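Side-chain contacts in arsenite methyltransferase (Chlamydomonas reinhardtii, PDB 5EVJ), which probably catalyses the S-adenosylmethionine-dependent methylation of trivalent arsenic bound to glutathione, giving mono-, di- and trimethylated products: residues A[105-110]-A[136-141]; A[241-246]-A[308-313]. The protein carries 15 engineered substitutions. All coordinates share one frame; numbering follows the deposited sequence.

The two contacts follow one another along the chain: contact 1, between 105-110 and 136-141, is complete before contact 2, between 241-246 and 308-313, begins. Their centres lie 30 Å apart and their nearest atoms about 16 Å, so neither touches the other. They belong to opposite borders of one seven-stranded mixed sheet. Contact 1 pairs the two loops that lead into neighbouring parallel strands, 110-115 and 143-147, the latter being the outermost strand on that side. Contact 2 is at the other border, at edge strand 243-249. One thus ties two loops of the Rossmann-like fold together, while the other joins the sheet's edge to the hairpin 303-305/310-313, which comes later in the chain.

Contact 1 of 2, residues A[105-110]-A[136-141]; sequences VGEKGS and LGYGKS
Gly139 N donates to Glu107 OE2 over 2.8 Å, reaching the oxygen on its syn side but tilted out of the carboxylate plane. The bond is fairly straight, 161° at the hydrogen. To get there the Glu107 side chain, with CG anti to the backbone N (chi1 -172°) and extended onward, runs antiparallel to Tyr138, its carboxylate turned 22° from the ring plane. Glu107 CA lies over one face of the Tyr138 ring in a CH-pi contact, 3.8 Å from its centroid, and Glu107 CB sits 3.7 Å from Tyr138 CD1. Leu136 CB covers the opposite face, so the ring is sandwiched between Glu107 across the contact and Leu136 of its own loop. The two loops follow helices 96-104 and 128-135 and enter adjacent parallel strands of the Rossmann-like sheet; Gly106 and Gly137, both with positive phi, break out of those helices. Tyr138 OH reaches back to the first helix, where it hydrogen-bonds Ala102 O, and packs 3.1 Å from Gly106 C. Were Tyr138 replaced by an alanine, Ala102 O would probably lose this hydrogen-bond donor and a gap would open between Glu107 and Leu136. Gly106 also starts a type I turn, closed by the bond from Gly109 N to Gly106 O.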
loop_
_atom_site.group_PDB
_atom_site.type_symbol
_atom_site.label_atom_id
_atom_site.label_comp_id
_atom_site.label_asym_id
_atom_site.label_seq_id
_atom_site.Cartn_x
_atom_site.Cartn_y
_atom_site.Cartn_z
ATOM N N VAL A 105 14.135 -1.288 4.122
ATOM C CA VAL A 105 14.718 -0.066 3.542
ATOM C C VAL A 105 16.210 0.099 3.777
ATOM O O VAL A 105 16.817 1.116 3.290
ATOM C CB VAL A 105 14.063 1.249 4.025
ATOM C CG1 VAL A 105 12.575 1.206 3.683
ATOM C CG2 VAL A 105 14.288 1.450 5.520
ATOM N N GLY A 106 16.810 -0.833 4.533
ATOM C CA GLY A 106 18.243 -0.620 4.845
ATOM C C GLY A 106 18.557 0.512 5.831
ATOM O O GLY A 106 17.680 1.300 6.287
ATOM N N GLU A 107 19.829 0.605 6.157
ATOM C CA GLU A 107 20.294 1.541 7.182
ATOM C C GLU A 107 20.128 2.977 6.762
ATOM O O GLU A 107 19.926 3.838 7.573
ATOM C CB GLU A 107 21.751 1.242 7.492
ATOM C CG GLU A 107 22.282 2.021 8.683
ATOM C CD GLU A 107 23.498 1.353 9.319
ATOM O OE1 GLU A 107 24.120 0.503 8.654
ATOM O OE2 GLU A 107 23.809 1.686 10.480
ATOM N N LYS A 108 20.113 3.219 5.470
ATOM C CA LYS A 108 20.012 4.584 4.987
ATOM C C LYS A 108 18.561 5.025 4.775
ATOM O O LYS A 108 18.293 6.197 4.627
ATOM C CB LYS A 108 20.848 4.762 3.724
ATOM C CG LYS A 108 22.306 5.119 4.029
ATOM C CD LYS A 108 23.233 4.979 2.802
ATOM C CE LYS A 108 24.673 5.351 3.151
ATOM N NZ LYS A 108 25.505 5.654 1.952
ATOM N N GLY A 109 17.620 4.083 4.791
ATOM C CA GLY A 109 16.225 4.450 4.617
ATOM C C GLY A 109 15.672 4.741 6.006
ATOM O O GLY A 109 16.395 4.550 7.012
ATOM N N SER A 110 14.409 5.183 6.089
ATOM C CA SER A 110 13.781 5.351 7.415
ATOM C C SER A 110 12.289 5.163 7.404
ATOM O O SER A 110 11.651 5.173 6.333
ATOM C CB SER A 110 14.100 6.723 7.987
ATOM O OG SER A 110 13.837 7.679 7.003
ATOM N N LEU A 136 19.374 -6.068 13.127
ATOM C CA LEU A 136 19.682 -5.537 11.795
ATOM C C LEU A 136 21.154 -5.157 11.670
ATOM O O LEU A 136 21.636 -4.952 10.563
ATOM C CB LEU A 136 18.753 -4.364 11.392
ATOM C CG LEU A 136 17.237 -4.677 11.597
ATOM C CD1 LEU A 136 16.327 -3.510 11.168
ATOM C CD2 LEU A 136 16.870 -5.986 10.886
ATOM N N GLY A 137 21.869 -5.097 12.795
ATOM C CA GLY A 137 23.255 -4.633 12.798
ATOM C C GLY A 137 23.375 -3.161 12.385
ATOM O O GLY A 137 24.366 -2.798 11.830
ATOM N N TYR A 138 22.363 -2.315 12.634
ATOM C CA TYR A 138 22.536 -0.885 12.321
ATOM C C TYR A 138 23.203 -0.191 13.488
ATOM O O TYR A 138 23.043 -0.614 14.640
ATOM C CB TYR A 138 21.218 -0.153 12.092
ATOM C CG TYR A 138 20.344 -0.597 10.944
ATOM C CD1 TYR A 138 20.852 -1.381 9.882
ATOM C CD2 TYR A 138 19.010 -0.178 10.885
ATOM C CE1 TYR A 138 20.050 -1.793 8.816
ATOM C CE2 TYR A 138 18.182 -0.582 9.836
ATOM C CZ TYR A 138 18.696 -1.381 8.812
ATOM O OH TYR A 138 17.861 -1.754 7.804
ATOM N N GLY A 139 23.889 0.915 13.203
ATOM C CA GLY A 139 24.376 1.800 14.263
ATOM C C GLY A 139 23.297 2.207 15.242
ATOM O O GLY A 139 23.482 2.103 16.445
ATOM N N LYS A 140 22.171 2.698 14.717
ATOM C CA LYS A 140 20.959 3.024 15.525
ATOM C C LYS A 140 19.632 2.721 14.789
ATOM O O LYS A 140 19.617 2.490 13.577
ATOM C CB LYS A 140 20.986 4.499 15.901
ATOM C CG LYS A 140 21.347 5.382 14.716
ATOM C CD LYS A 140 21.861 6.713 15.233
ATOM C CE LYS A 140 21.668 7.791 14.188
ATOM N NZ LYS A 140 20.222 8.073 14.026
ATOM N N SER A 141 18.525 2.732 15.515
ATOM C CA SER A 141 17.179 2.619 14.919
ATOM C C SER A 141 16.969 3.669 13.815
ATOM O O SER A 141 17.328 4.855 13.985
ATOM C CB SER A 141 16.142 2.784 16.008
ATOM O OG SER A 141 14.857 2.924 15.466
#

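Contact 2 of 2, residues A[241-246]-A[308-313]; sequences DPRQLE and DHHRFV
Asp308 meets Gln244 through both backbone and side chain. Its N donates to Gln244 O over 3.0 Å, nearly straight at 167° and in the carbonyl plane. A second bond runs from Gln244 NE2 to Asp308 OD2, also at 3.0 Å but more bent, 130° at the hydrogen; the oxygen is approached nearly end-on, while it lies tilted out of the amide plane. The two flat groups are turned steeply to each other. Gln244 CG, anti to the backbone N, carries the extended chain slantwise across the carboxylate, and CG itself comes within 3.3 Å of Asp308 OD2. Leu245 O also packs against Asp308 CB, at 3.6 Å.

The second point of contact is Arg243 with His310. Arg243 NH1 lies over one face of the imidazole, 3.4 Å from His310 CE1, with the guanidinium and ring planes 24° apart. The Arg243 chain, bent at chi2, turns its guanidinium toward that ring.

Further out, Asp241 holds the guanidinium at its edge in a salt bridge: Arg243 NE and NH2 grip Asp241 OD2 side-on, each at 3.0 Å, and Asn323 ND2 gives that oxygen another bond. Asp307 spans the pair, its OD2 in a salt bridge with Arg243 NH1 and its OD1 accepting from His310 ND1. Two carboxylates beside one guanidinium would be expected to stabilise its positive charge.

Strand 243-249 pairs on one side with antiparallel strand 266-274, through backbone bonds such as Arg243 to Arg272. Its other border, the edge of the seven-stranded sheet, meets Asp308: here an edge strand of the Rossmann-like methyltransferase sheet is met by the turn joining the two strands of an antiparallel hairpin, 303-305 and 310-313.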
loop_
_atom_site.group_PDB
_atom_site.type_symbol
_atom_site.label_atom_id
_atom_site.label_comp_id
_atom_site.label_asym_id
_atom_site.label_seq_id
_atom_site.Cartn_x
_atom_site.Cartn_y
_atom_site.Cartn_z
ATOM N N ASP A 241 -5.763 6.163 -10.643
ATOM C CA ASP A 241 -5.832 4.781 -11.192
ATOM C C ASP A 241 -5.309 3.763 -10.229
ATOM O O ASP A 241 -4.232 3.196 -10.433
ATOM C CB ASP A 241 -5.171 4.730 -12.539
ATOM C CG ASP A 241 -5.164 3.309 -13.162
ATOM O OD1 ASP A 241 -6.037 2.454 -12.850
ATOM O OD2 ASP A 241 -4.270 3.022 -13.977
ATOM N N PRO A 242 -6.043 3.554 -9.128
ATOM C CA PRO A 242 -5.699 2.523 -8.182
ATOM C C PRO A 242 -5.487 1.185 -8.862
ATOM O O PRO A 242 -6.196 0.879 -9.765
ATOM C CB PRO A 242 -6.960 2.414 -7.282
ATOM C CG PRO A 242 -7.565 3.756 -7.333
ATOM C CD PRO A 242 -7.372 4.116 -8.813
ATOM N N ARG A 243 -4.518 0.404 -8.395
ATOM C CA ARG A 243 -4.200 -0.884 -8.990
ATOM C C ARG A 243 -4.216 -1.885 -7.888
ATOM O O ARG A 243 -3.693 -1.665 -6.811
ATOM C CB ARG A 243 -2.813 -0.861 -9.634
ATOM C CG ARG A 243 -2.694 0.022 -10.867
ATOM C CD ARG A 243 -3.191 -0.637 -12.155
ATOM N NE ARG A 243 -3.096 0.357 -13.233
ATOM C CZ ARG A 243 -2.138 0.347 -14.152
ATOM N NH1 ARG A 243 -1.248 -0.620 -14.143
ATOM N NH2 ARG A 243 -2.086 1.289 -15.091
ATOM N N GLN A 244 -4.836 -2.996 -8.176
ATOM C CA GLN A 244 -5.009 -4.082 -7.253
ATOM C C GLN A 244 -3.773 -5.012 -7.384
ATOM O O GLN A 244 -3.471 -5.559 -8.464
ATOM C CB GLN A 244 -6.345 -4.744 -7.634
ATOM C CG GLN A 244 -6.520 -6.123 -7.055
ATOM C CD GLN A 244 -7.936 -6.640 -7.226
ATOM O OE1 GLN A 244 -8.910 -5.933 -6.959
ATOM N NE2 GLN A 244 -8.051 -7.886 -7.689
ATOM N N LEU A 245 -3.030 -5.197 -6.315
ATOM C CA LEU A 245 -1.859 -6.066 -6.435
ATOM C C LEU A 245 -2.276 -7.514 -6.193
ATOM O O LEU A 245 -1.828 -8.412 -6.884
ATOM C CB LEU A 245 -0.757 -5.646 -5.420
ATOM C CG LEU A 245 0.474 -6.598 -5.348
ATOM C CD1 LEU A 245 1.160 -6.733 -6.709
ATOM C CD2 LEU A 245 1.493 -6.252 -4.282
ATOM N N GLU A 246 -3.151 -7.738 -5.211
ATOM C CA GLU A 246 -3.684 -9.057 -4.953
ATOM C C GLU A 246 -4.906 -9.027 -4.018
ATOM O O GLU A 246 -5.084 -8.120 -3.190
ATOM C CB GLU A 246 -2.629 -9.968 -4.355
ATOM C CG GLU A 246 -2.317 -9.680 -2.895
ATOM C CD GLU A 246 -1.045 -10.393 -2.461
ATOM O OE1 GLU A 246 -1.044 -11.648 -2.374
ATOM O OE2 GLU A 246 -0.034 -9.700 -2.221
ATOM N N ASP A 308 -1.866 -7.165 -10.443
ATOM C CA ASP A 308 -2.332 -8.479 -10.860
ATOM C C ASP A 308 -2.652 -8.607 -12.353
ATOM O O ASP A 308 -3.001 -9.695 -12.769
ATOM C CB ASP A 308 -3.540 -8.903 -10.036
ATOM C CG ASP A 308 -4.740 -7.984 -10.237
ATOM O OD1 ASP A 308 -4.728 -7.071 -11.088
ATOM O OD2 ASP A 308 -5.706 -8.162 -9.480
ATOM N N HIS A 309 -2.553 -7.513 -13.128
ATOM C CA HIS A 309 -2.664 -7.580 -14.635
ATOM C C HIS A 309 -1.379 -7.246 -15.355
ATOM O O HIS A 309 -1.368 -7.095 -16.576
ATOM C CB HIS A 309 -3.781 -6.657 -15.142
ATOM C CG HIS A 309 -5.113 -7.040 -14.591
ATOM N ND1 HIS A 309 -5.809 -8.149 -15.032
ATOM C CD2 HIS A 309 -5.840 -6.522 -13.578
ATOM C CE1 HIS A 309 -6.919 -8.279 -14.339
ATOM N NE2 HIS A 309 -6.968 -7.302 -13.453
ATOM N N HIS A 310 -0.291 -7.106 -14.613
ATOM C CA HIS A 310 0.969 -6.656 -15.246
ATOM C C HIS A 310 2.137 -7.334 -14.598
ATOM O O HIS A 310 2.641 -6.864 -13.576
ATOM C CB HIS A 310 1.157 -5.129 -15.152
ATOM C CG HIS A 310 0.086 -4.341 -15.842
ATOM N ND1 HIS A 310 -1.139 -4.090 -15.264
ATOM C CD2 HIS A 310 0.057 -3.760 -17.070
ATOM C CE1 HIS A 310 -1.872 -3.371 -16.097
ATOM N NE2 HIS A 310 -1.166 -3.160 -17.203
ATOM N N ARG A 311 2.582 -8.416 -15.211
ATOM C CA ARG A 311 3.771 -9.125 -14.783
ATOM C C ARG A 311 4.853 -8.914 -15.835
ATOM O O ARG A 311 4.608 -9.184 -16.985
ATOM C CB ARG A 311 3.462 -10.615 -14.645
ATOM C CG ARG A 311 4.673 -11.508 -14.436
ATOM C CD ARG A 311 4.137 -12.861 -14.018
ATOM N NE ARG A 311 4.977 -13.493 -13.024
ATOM C CZ ARG A 311 6.050 -14.239 -13.313
ATOM N NH1 ARG A 311 6.403 -14.464 -14.598
ATOM N NH2 ARG A 311 6.773 -14.774 -12.313
ATOM N N PHE A 312 6.015 -8.430 -15.421
ATOM C CA PHE A 312 7.122 -8.112 -16.278
ATOM C C PHE A 312 8.164 -9.153 -16.074
ATOM O O PHE A 312 8.642 -9.403 -14.908
ATOM C CB PHE A 312 7.795 -6.789 -15.880
ATOM C CG PHE A 312 6.940 -5.604 -16.142
ATOM C CD1 PHE A 312 5.962 -5.211 -15.200
ATOM C CD2 PHE A 312 7.030 -4.947 -17.378
ATOM C CE1 PHE A 312 5.122 -4.165 -15.487
ATOM C CE2 PHE A 312 6.155 -3.900 -17.670
ATOM C CZ PHE A 312 5.215 -3.509 -16.713
ATOM N N VAL A 313 8.565 -9.737 -17.200
ATOM C CA VAL A 313 9.588 -10.732 -17.140
ATOM C C VAL A 313 10.888 -10.014 -17.440
ATOM O O VAL A 313 10.998 -9.153 -18.372
ATOM C CB VAL A 313 9.264 -11.887 -18.096
ATOM C CG1 VAL A 313 10.388 -12.938 -18.105
ATOM C CG2 VAL A 313 7.929 -12.555 -17.685
#